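Local coordinates for kelch domain-containing protein (Colletotrichum graminicola M1.001, PDB 5C86), which is a fungal alcohol oxidase of the galactose oxidase and glyoxal oxidase family, probably using a copper centre to oxidise alcohol substrates, at residues V97-F100 with K101-E104; A20-P23 with E24-N27; S33-N37 with R38-A42; T157-A160 with G161-V164. All coordinates share one frame; numbering follows the deposited sequence.

Contact 1 (V97-F100 with K101-E104); sequences VLDF and KKGE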
loop_
_atom_site.group_PDB
_atom_site.type_symbol
_atom_site.label_atom_id
_atom_site.label_comp_id
_atom_site.label_asym_id
_atom_site.label_seq_id
_atom_site.Cartn_x
_atom_site.Cartn_y
_atom_site.Cartn_z
ATOM N N VAL A 97 11.447 12.799 5.467
ATOM C CA VAL A 97 10.417 12.409 6.430
ATOM C C VAL A 97 9.381 13.499 6.526
ATOM O O VAL A 97 9.703 14.699 6.555
ATOM C CB VAL A 97 10.993 11.863 7.728
ATOM C CG1 VAL A 97 11.733 12.919 8.546
ATOM C CG2 VAL A 97 9.872 11.255 8.577
ATOM N N LEU A 98 8.085 13.147 6.510
ATOM C CA LEU A 98 7.042 14.007 6.879
ATOM C C LEU A 98 6.410 13.468 8.144
ATOM O O LEU A 98 5.780 12.349 8.123
ATOM C CB LEU A 98 5.998 14.234 5.797
ATOM C CG LEU A 98 4.809 15.091 6.156
ATOM C CD1 LEU A 98 5.224 16.532 6.447
ATOM C CD2 LEU A 98 3.772 15.149 5.069
ATOM N N ASP A 99 6.422 14.277 9.197
ATOM C CA ASP A 99 5.812 13.918 10.498
ATOM C C ASP A 99 4.547 14.724 10.625
ATOM O O ASP A 99 4.579 15.979 10.812
ATOM C CB ASP A 99 6.779 14.162 11.645
ATOM C CG ASP A 99 6.174 13.857 13.050
ATOM O OD1 ASP A 99 4.994 13.461 13.185
ATOM O OD2 ASP A 99 6.973 13.997 14.002
ATOM N N PHE A 100 3.399 14.071 10.509
ATOM C CA PHE A 100 2.127 14.787 10.390
ATOM C C PHE A 100 1.880 15.625 11.676
ATOM O O PHE A 100 1.131 16.577 11.628
ATOM C CB PHE A 100 0.951 13.804 10.153
ATOM C CG PHE A 100 0.660 12.931 11.329
ATOM C CD1 PHE A 100 1.423 11.806 11.617
ATOM C CD2 PHE A 100 -0.369 13.241 12.187
ATOM C CE1 PHE A 100 1.211 11.043 12.749
ATOM C CE2 PHE A 100 -0.648 12.440 13.279
ATOM C CZ PHE A 100 0.157 11.349 13.581
ATOM N N LYS A 101 2.507 15.237 12.775
ATOM C CA LYS A 101 2.321 15.937 14.053
ATOM C C LYS A 101 2.830 17.374 13.933
ATOM O O LYS A 101 2.290 18.254 14.624
ATOM C CB LYS A 101 3.026 15.208 15.230
ATOM C CG LYS A 101 2.239 13.989 15.745
ATOM C CD LYS A 101 0.716 14.256 16.066
ATOM C CE LYS A 101 0.062 13.141 16.932
ATOM N NZ LYS A 101 -1.312 13.436 17.503
ATOM N N LYS A 102 3.819 17.588 13.068
ATOM C CA LYS A 102 4.349 18.936 12.798
ATOM C C LYS A 102 3.513 19.746 11.818
ATOM O O LYS A 102 3.856 20.906 11.574
ATOM C CB LYS A 102 5.808 18.836 12.401
ATOM C CG LYS A 102 6.629 18.095 13.461
ATOM C CD LYS A 102 8.126 18.114 13.166
ATOM C CE LYS A 102 8.915 17.116 13.998
ATOM N NZ LYS A 102 9.045 17.548 15.403
ATOM N N GLY A 103 2.428 19.170 11.275
ATOM C CA GLY A 103 1.534 19.818 10.351
ATOM C C GLY A 103 1.633 19.064 9.029
ATOM O O GLY A 103 2.711 18.725 8.567
ATOM N N GLU A 104 0.473 18.880 8.440
ATOM C CA GLU A 104 0.312 18.129 7.198
ATOM C C GLU A 104 0.970 18.849 6.004
ATOM O O GLU A 104 1.335 18.186 5.049
ATOM C CB GLU A 104 -1.147 18.063 6.867
ATOM C CG GLU A 104 -1.926 17.276 7.863
ATOM C CD GLU A 104 -3.366 17.352 7.463
ATOM O OE1 GLU A 104 -3.935 18.489 7.350
ATOM O OE2 GLU A 104 -3.917 16.318 7.216
#

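Contact 2 (A20-P23 with E24-N27); sequences ALVP and ETGN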
loop_
_atom_site.group_PDB
_atom_site.type_symbol
_atom_site.label_atom_id
_atom_site.label_comp_id
_atom_site.label_asym_id
_atom_site.label_seq_id
_atom_site.Cartn_x
_atom_site.Cartn_y
_atom_site.Cartn_z
ATOM N N ALA A 20 -0.550 9.144 -0.044
ATOM C CA ALA A 20 -0.404 8.644 1.340
ATOM C C ALA A 20 -1.585 9.078 2.134
ATOM O O ALA A 20 -2.059 10.227 1.973
ATOM C CB ALA A 20 0.825 9.158 2.003
ATOM N N LEU A 21 -2.080 8.211 3.006
ATOM C CA LEU A 21 -3.180 8.606 3.912
ATOM C C LEU A 21 -2.550 9.187 5.135
ATOM O O LEU A 21 -1.668 8.603 5.737
ATOM C CB LEU A 21 -4.044 7.389 4.278
ATOM C CG LEU A 21 -5.236 7.735 5.150
ATOM C CD1 LEU A 21 -6.262 8.411 4.346
ATOM C CD2 LEU A 21 -5.825 6.471 5.694
ATOM N N VAL A 22 -2.966 10.409 5.521
ATOM C CA VAL A 22 -2.372 11.077 6.659
ATOM C C VAL A 22 -3.020 10.518 7.980
ATOM O O VAL A 22 -4.243 10.552 8.136
ATOM C CB VAL A 22 -2.634 12.581 6.544
ATOM C CG1 VAL A 22 -2.060 13.291 7.741
ATOM C CG2 VAL A 22 -2.048 13.141 5.207
ATOM N N PRO A 23 -2.189 10.014 8.868
ATOM C CA PRO A 23 -2.791 9.569 10.140
ATOM C C PRO A 23 -3.591 10.626 10.862
ATOM O O PRO A 23 -3.323 11.813 10.750
ATOM C CB PRO A 23 -1.599 9.162 10.955
ATOM C CG PRO A 23 -0.536 8.769 10.015
ATOM C CD PRO A 23 -0.772 9.728 8.847
ATOM N N GLU A 24 -4.647 10.180 11.551
ATOM C CA GLU A 24 -5.496 10.964 12.467
ATOM C C GLU A 24 -6.475 11.810 11.723
ATOM O O GLU A 24 -7.659 11.759 11.997
ATOM C CB GLU A 24 -4.708 11.832 13.473
ATOM C CG GLU A 24 -4.244 11.077 14.671
ATOM C CD GLU A 24 -3.402 11.916 15.593
ATOM O OE1 GLU A 24 -3.421 13.189 15.504
ATOM O OE2 GLU A 24 -2.658 11.248 16.339
ATOM N N THR A 25 -6.014 12.562 10.716
ATOM C CA THR A 25 -7.002 13.347 9.911
ATOM C C THR A 25 -7.646 12.527 8.841
ATOM O O THR A 25 -8.778 12.739 8.443
ATOM C CB THR A 25 -6.386 14.552 9.241
ATOM O OG1 THR A 25 -5.325 14.103 8.391
ATOM C CG2 THR A 25 -5.821 15.518 10.269
ATOM N N GLY A 26 -6.874 11.561 8.328
ATOM C CA GLY A 26 -7.338 10.878 7.163
ATOM C C GLY A 26 -7.362 11.651 5.842
ATOM O O GLY A 26 -7.972 11.233 4.908
ATOM N N ASN A 27 -6.689 12.805 5.803
ATOM C CA ASN A 27 -6.576 13.532 4.560
ATOM C C ASN A 27 -5.701 12.709 3.570
ATOM O O ASN A 27 -4.905 11.874 3.958
ATOM C CB ASN A 27 -6.077 14.941 4.902
ATOM C CG ASN A 27 -7.129 15.724 5.670
ATOM O OD1 ASN A 27 -8.322 15.538 5.445
ATOM N ND2 ASN A 27 -6.677 16.680 6.470
#

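Contact 3 (S33-N37 with R38-A42); sequences SGWPN and RWTTA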
loop_
_atom_site.group_PDB
_atom_site.type_symbol
_atom_site.label_atom_id
_atom_site.label_comp_id
_atom_site.label_asym_id
_atom_site.label_seq_id
_atom_site.Cartn_x
_atom_site.Cartn_y
_atom_site.Cartn_z
ATOM N N SER A 33 6.607 15.084 -8.388
ATOM C CA SER A 33 8.042 15.191 -8.611
ATOM C C SER A 33 8.387 16.683 -8.409
ATOM O O SER A 33 7.527 17.459 -7.936
ATOM C CB SER A 33 8.391 14.825 -10.050
ATOM O OG SER A 33 7.721 15.674 -10.925
ATOM N N GLY A 34 9.548 17.051 -8.950
ATOM C CA GLY A 34 9.898 18.508 -9.061
ATOM C C GLY A 34 9.135 19.301 -10.050
ATOM O O GLY A 34 9.388 20.523 -10.146
ATOM N N TRP A 35 8.228 18.706 -10.752
ATOM C CA TRP A 35 7.225 19.397 -11.559
ATOM C C TRP A 35 5.847 18.855 -11.291
ATOM O O TRP A 35 5.668 17.692 -10.882
ATOM C CB TRP A 35 7.480 19.218 -13.049
ATOM C CG TRP A 35 8.850 19.736 -13.497
ATOM C CD1 TRP A 35 9.103 20.975 -14.084
ATOM C CD2 TRP A 35 10.106 19.047 -13.442
ATOM N NE1 TRP A 35 10.453 21.086 -14.325
ATOM C CE2 TRP A 35 11.095 19.919 -13.951
ATOM C CE3 TRP A 35 10.522 17.796 -12.955
ATOM C CZ2 TRP A 35 12.472 19.549 -14.003
ATOM C CZ3 TRP A 35 11.868 17.403 -13.035
ATOM C CH2 TRP A 35 12.843 18.294 -13.589
ATOM N N PRO A 36 4.813 19.593 -11.646
ATOM C CA PRO A 36 3.426 19.074 -11.517
ATOM C C PRO A 36 3.007 18.001 -12.534
ATOM O O PRO A 36 2.036 17.227 -12.355
ATOM C CB PRO A 36 2.564 20.354 -11.737
ATOM C CG PRO A 36 3.558 21.310 -12.404
ATOM C CD PRO A 36 4.870 21.053 -11.816
ATOM N N ASN A 37 3.659 18.036 -13.712
ATOM C CA ASN A 37 3.210 17.368 -14.882
ATOM C C ASN A 37 4.316 16.596 -15.680
ATOM O O ASN A 37 4.039 16.133 -16.777
ATOM C CB ASN A 37 2.573 18.394 -15.816
ATOM C CG ASN A 37 3.568 19.495 -16.225
ATOM O OD1 ASN A 37 4.714 19.552 -15.792
ATOM N ND2 ASN A 37 3.062 20.434 -16.965
ATOM N N ARG A 38 5.509 16.433 -15.170
ATOM C CA ARG A 38 6.491 15.674 -15.933
ATOM C C ARG A 38 7.531 15.410 -14.874
ATOM O O ARG A 38 7.275 15.742 -13.786
ATOM C CB ARG A 38 6.980 16.528 -17.128
ATOM C CG ARG A 38 7.515 17.875 -16.672
ATOM C CD ARG A 38 7.475 18.838 -17.849
ATOM N NE ARG A 38 8.262 20.058 -17.721
ATOM C CZ ARG A 38 7.736 21.230 -17.384
ATOM N NH1 ARG A 38 6.461 21.262 -17.077
ATOM N NH2 ARG A 38 8.487 22.348 -17.318
ATOM N N TRP A 39 8.646 14.756 -15.202
ATOM C CA TRP A 39 9.714 14.235 -14.371
ATOM C C TRP A 39 10.974 14.106 -15.195
ATOM O O TRP A 39 10.855 14.104 -16.452
ATOM C CB TRP A 39 9.368 12.816 -13.754
ATOM C CG TRP A 39 9.149 11.857 -14.875
ATOM C CD1 TRP A 39 8.000 11.669 -15.520
ATOM C CD2 TRP A 39 10.116 10.975 -15.466
ATOM N NE1 TRP A 39 8.163 10.736 -16.540
ATOM C CE2 TRP A 39 9.460 10.318 -16.542
ATOM C CE3 TRP A 39 11.452 10.709 -15.230
ATOM C CZ2 TRP A 39 10.111 9.381 -17.364
ATOM C CZ3 TRP A 39 12.117 9.781 -16.062
ATOM C CH2 TRP A 39 11.408 9.157 -17.140
ATOM N N THR A 40 12.115 14.005 -14.535
ATOM C CA THR A 40 13.369 13.532 -15.148
ATOM C C THR A 40 14.063 12.601 -14.270
ATOM O O THR A 40 13.762 12.522 -13.038
ATOM C CB THR A 40 14.381 14.710 -15.449
ATOM O OG1 THR A 40 14.839 15.281 -14.220
ATOM C CG2 THR A 40 13.722 15.712 -16.364
ATOM N N THR A 41 15.014 11.810 -14.794
ATOM C CA THR A 41 15.728 10.868 -13.943
ATOM C C THR A 41 16.455 11.599 -12.824
ATOM O O THR A 41 16.516 11.134 -11.667
ATOM C CB THR A 41 16.667 9.967 -14.776
ATOM O OG1 THR A 41 15.878 9.234 -15.703
ATOM C CG2 THR A 41 17.432 9.023 -13.889
ATOM N N ALA A 42 17.098 12.741 -13.161
ATOM C CA ALA A 42 17.846 13.494 -12.175
ATOM C C ALA A 42 16.973 14.272 -11.255
ATOM O O ALA A 42 17.416 14.570 -10.152
ATOM C CB ALA A 42 18.769 14.510 -12.888
#

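Contact 4 (T157-A160 with G161-V164); sequences TKLA and GCPV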
loop_
_atom_site.group_PDB
_atom_site.type_symbol
_atom_site.label_atom_id
_atom_site.label_comp_id
_atom_site.label_asym_id
_atom_site.label_seq_id
_atom_site.Cartn_x
_atom_site.Cartn_y
_atom_site.Cartn_z
ATOM N N THR A 157 22.302 0.765 7.375
ATOM C CA THR A 157 23.325 -0.260 7.406
ATOM C C THR A 157 23.070 -1.234 6.228
ATOM O O THR A 157 21.954 -1.756 6.073
ATOM C CB THR A 157 23.254 -0.968 8.759
ATOM O OG1 THR A 157 23.234 0.036 9.796
ATOM C CG2 THR A 157 24.452 -1.908 8.947
ATOM N N LYS A 158 24.080 -1.510 5.395
ATOM C CA LYS A 158 24.027 -2.558 4.435
ATOM C C LYS A 158 23.970 -3.883 5.063
ATOM O O LYS A 158 24.603 -4.136 6.096
ATOM C CB LYS A 158 25.235 -2.496 3.457
ATOM C CG LYS A 158 25.222 -1.195 2.704
ATOM C CD LYS A 158 26.241 -1.074 1.599
ATOM C CE LYS A 158 27.634 -0.964 2.243
ATOM N NZ LYS A 158 28.447 -0.307 1.197
ATOM N N LEU A 159 23.195 -4.802 4.479
ATOM C CA LEU A 159 23.060 -6.095 5.023
ATOM C C LEU A 159 23.708 -7.072 4.031
ATOM O O LEU A 159 23.137 -7.433 2.984
ATOM C CB LEU A 159 21.591 -6.434 5.202
ATOM C CG LEU A 159 20.916 -5.587 6.286
ATOM C CD1 LEU A 159 19.364 -5.667 6.166
ATOM C CD2 LEU A 159 21.396 -5.978 7.697
ATOM N N ALA A 160 24.961 -7.481 4.315
ATOM C CA ALA A 160 25.664 -8.425 3.428
ATOM C C ALA A 160 24.874 -9.682 3.135
ATOM O O ALA A 160 24.981 -10.287 2.019
ATOM C CB ALA A 160 27.028 -8.799 4.050
ATOM N N GLY A 161 24.057 -10.123 4.090
ATOM C CA GLY A 161 23.287 -11.319 3.905
ATOM C C GLY A 161 21.972 -11.128 3.168
ATOM O O GLY A 161 21.229 -12.115 3.019
ATOM N N CYS A 162 21.742 -9.896 2.707
ATOM C CA CYS A 162 20.509 -9.557 1.896
ATOM C C CYS A 162 20.818 -8.987 0.517
ATOM O O CYS A 162 20.530 -7.844 0.229
ATOM C CB CYS A 162 19.646 -8.557 2.659
ATOM S SG CYS A 162 19.140 -9.062 4.312
ATOM N N PRO A 163 21.429 -9.811 -0.354
ATOM C CA PRO A 163 21.708 -9.481 -1.686
ATOM C C PRO A 163 20.436 -9.416 -2.495
ATOM O O PRO A 163 19.485 -10.173 -2.236
ATOM C CB PRO A 163 22.531 -10.709 -2.163
ATOM C CG PRO A 163 22.041 -11.837 -1.380
ATOM C CD PRO A 163 21.867 -11.187 -0.027
ATOM N N VAL A 164 20.428 -8.552 -3.489
ATOM C CA VAL A 164 19.305 -8.478 -4.385
ATOM C C VAL A 164 19.234 -9.620 -5.386
ATOM O O VAL A 164 18.160 -9.904 -5.935
ATOM C CB VAL A 164 19.225 -7.086 -5.062
ATOM C CG1 VAL A 164 20.291 -6.905 -6.120
ATOM C CG2 VAL A 164 17.853 -6.840 -5.642
#

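Contact 1 (V97-F100 with K101-E104)
With CG trans to the backbone N (chi1 178°), Asp99 swings its carboxylate forward over the turn, while Phe100, its CG wedged between N and carbonyl carbon (chi1 68°), lays its ring beside Lys101. Asp99 then holds the turn twice. Its OD1 accepts from Lys101 N at 3.1 Å, met from well above the carboxylate plane, an Asx turn that leads into the 3-10 turn. Its backbone O accepts from Lys102 N at 2.9 Å. A further backbone bond, Gly103 N to Phe100 O at 2.9 Å, closes the next step of the 3-10 segment.

The Lys101 chain runs in the same direction as Phe100. Its chi1 (-78°) sets CG opposite the carbonyl carbon and over the Phe100 ring face, 4.2 Å from the centroid, a CH-pi contact; the bend at chi2 carries CD along to Phe100 CE2, 3.6 Å away. Its ammonium goes on to a salt bridge with Glu24. Gly103, with its positive phi, lets the chain turn away, and Leu98 CD2 packs against Glu104 O at 3.9 Å. Strand followed by 3-10 turn here starts the surface loop joining strand 95-98 to 109-111, the two last strands of a four-stranded antiparallel beta-propeller blade.

Contact 2 (A20-P23 with E24-N27)
Thr25 OG1 rests against Val22 CG1 at 3.4 Å and is gripped from two other quarters: it accepts from Asn27 N at 3.2 Å in an almost straight bond, and it probably bonds to the carboxylate of Glu104. The first of these closes an ST turn. It depends on the threonine torsion, which sets OG1 between the backbone N and the carbonyl carbon (chi1 59°) and turns the hydroxyl forward to the N-H two residues on.

Backbone bonds draw the two arms together. Gly26 N reaches Val22 O at 2.8 Å, and Val22 N reaches Asn27 O at 2.9 Å. A weak bond from Thr25 N to Pro23 O adds to them. The result is a beta hairpin: loop 22-27, closed by the Val22-Asn27 bond, joins the antiparallel strands 18-21 and 28-31 of one propeller blade. Gly26 sits at a positive phi of 70°, where a side chain would be jammed against the preceding carbonyl O.

Apolar groups fill in around this frame. Leu21 CD1 lies 3.3 Å from Gly26 O, and Val22 CG2 lies 3.4 Å from Asn27 O. Beyond the turn Leu21 meets Met462, and Pro23 meets Tyr460, both on strand 459-466 of the galactose oxidase-like early-set domain. In the conformer modelled, Glu24 forms a salt bridge with Lys101, while Asn27 ND2 shares Glu104 OE2 with Thr25.

Contact 3 (S33-N37 with R38-A42)
Hydrogen bonding first joins Ser33 to Arg38: Ser33 OG lies 2.9 Å from Arg38 O and equally far from Trp35 O, and both oxygens are within reach of its one proton. Ser32 OG also bonds to Trp35 O. The second polar link, in the Arg38 conformer modelled, is from Arg38 NH1 to Asn37 OD1 at 2.8 Å. It falls in the carbonyl plane, on a lone pair, whereas the oxygen is tilted 25° from the guanidinium plane. Asn37 and Arg38 lie side by side, amide and guanidinium planes 53° apart.

All this belongs to the loop between strands 28-31 and 47-52, on the copper-site side of the propeller. Trp39 points away from residues 33-37, stacks on Phe72, and its side chain comes to about 5 Å from that of His335, a copper ligand in another structure of this protein.

Flat groups meet next: in the same conformer Trp35 CD1 lies above the centre of the Arg38 guanidinium, 3.6 Å from Arg38 NH2. The side chains cross at about a right angle, ring and guanidinium planes 33° apart. The rest is van der Waals contact, with Trp35 CE3 3.9 Å from Trp39 CA and Trp35 CH2 3.7 Å from Thr40 OG1, whose hydroxyl bonds to Gly43 N.

Contact 4 (T157-A160 with G161-V164)
Leu159, Gly161 and Ala160 share most of this contact, with Ala160 between the other two at the bend. Leu159 supplies both the polar and the apolar grip. Its carbonyl O accepts from Cys162 N at 2.8 Å, the donor standing 55° above the carbonyl plane, as the tight reversal of the chain demands. Its side chain meets Cys162 directly: Leu159 CB is 3.7 Å from Cys162 SG, and Leu159 CD1 is 3.9 Å from the same sulfur. Both residues put their gamma atom opposite the carbonyl carbon and beside the backbone N (chi1 -68° for Leu159, -56° for Cys162), torsions compatible with this meeting of leucine and sulfur.

The geometry is a type I beta turn from Leu159 to Cys162, which leads the chain out of strand 155-158, the outermost strand of its four-stranded kelch blade, into the long loop before strand 181-183. Ala160 and Gly161 occupy the two central positions.

Ala160 turns its methyl away from residues 161-164, with CB 3.3 Å from Gly161 N, while its carbonyl O lies 3.8 Å from Pro163 CD. Gly161, which lacks a side chain, takes the third position of the turn; its carbonyl O is bonded to Asn209 ND2 and its backbone to Thr206, both from the neighbouring blade. Towards the interior, Leu159 packs on Phe132 of strand 131-134, and the backbones of Leu159 and Cys162 each bond with that of Gly146.

Along the chain the order is contact 2, contact 3, contact 1, contact 4, and all four lie in the beta propeller. Contacts 2 and 3 border successive strands of one blade, the hairpin 18-21/28-31 and the loop that follows it, yet their centres are about 25 Å apart. Contacts 1 and 2 are neighbours, with centres about 10 Å apart; Glu104 with Thr25 and, in the conformer modelled for Glu24, Lys101 with Glu24 tie adjacent blades together near strand 459-466. Contact 4, in the next blade after contact 1, stands apart, about 30 Å from contacts 1 and 3 between centres. Of the four, contact 3 borders the copper site, which is empty in this model.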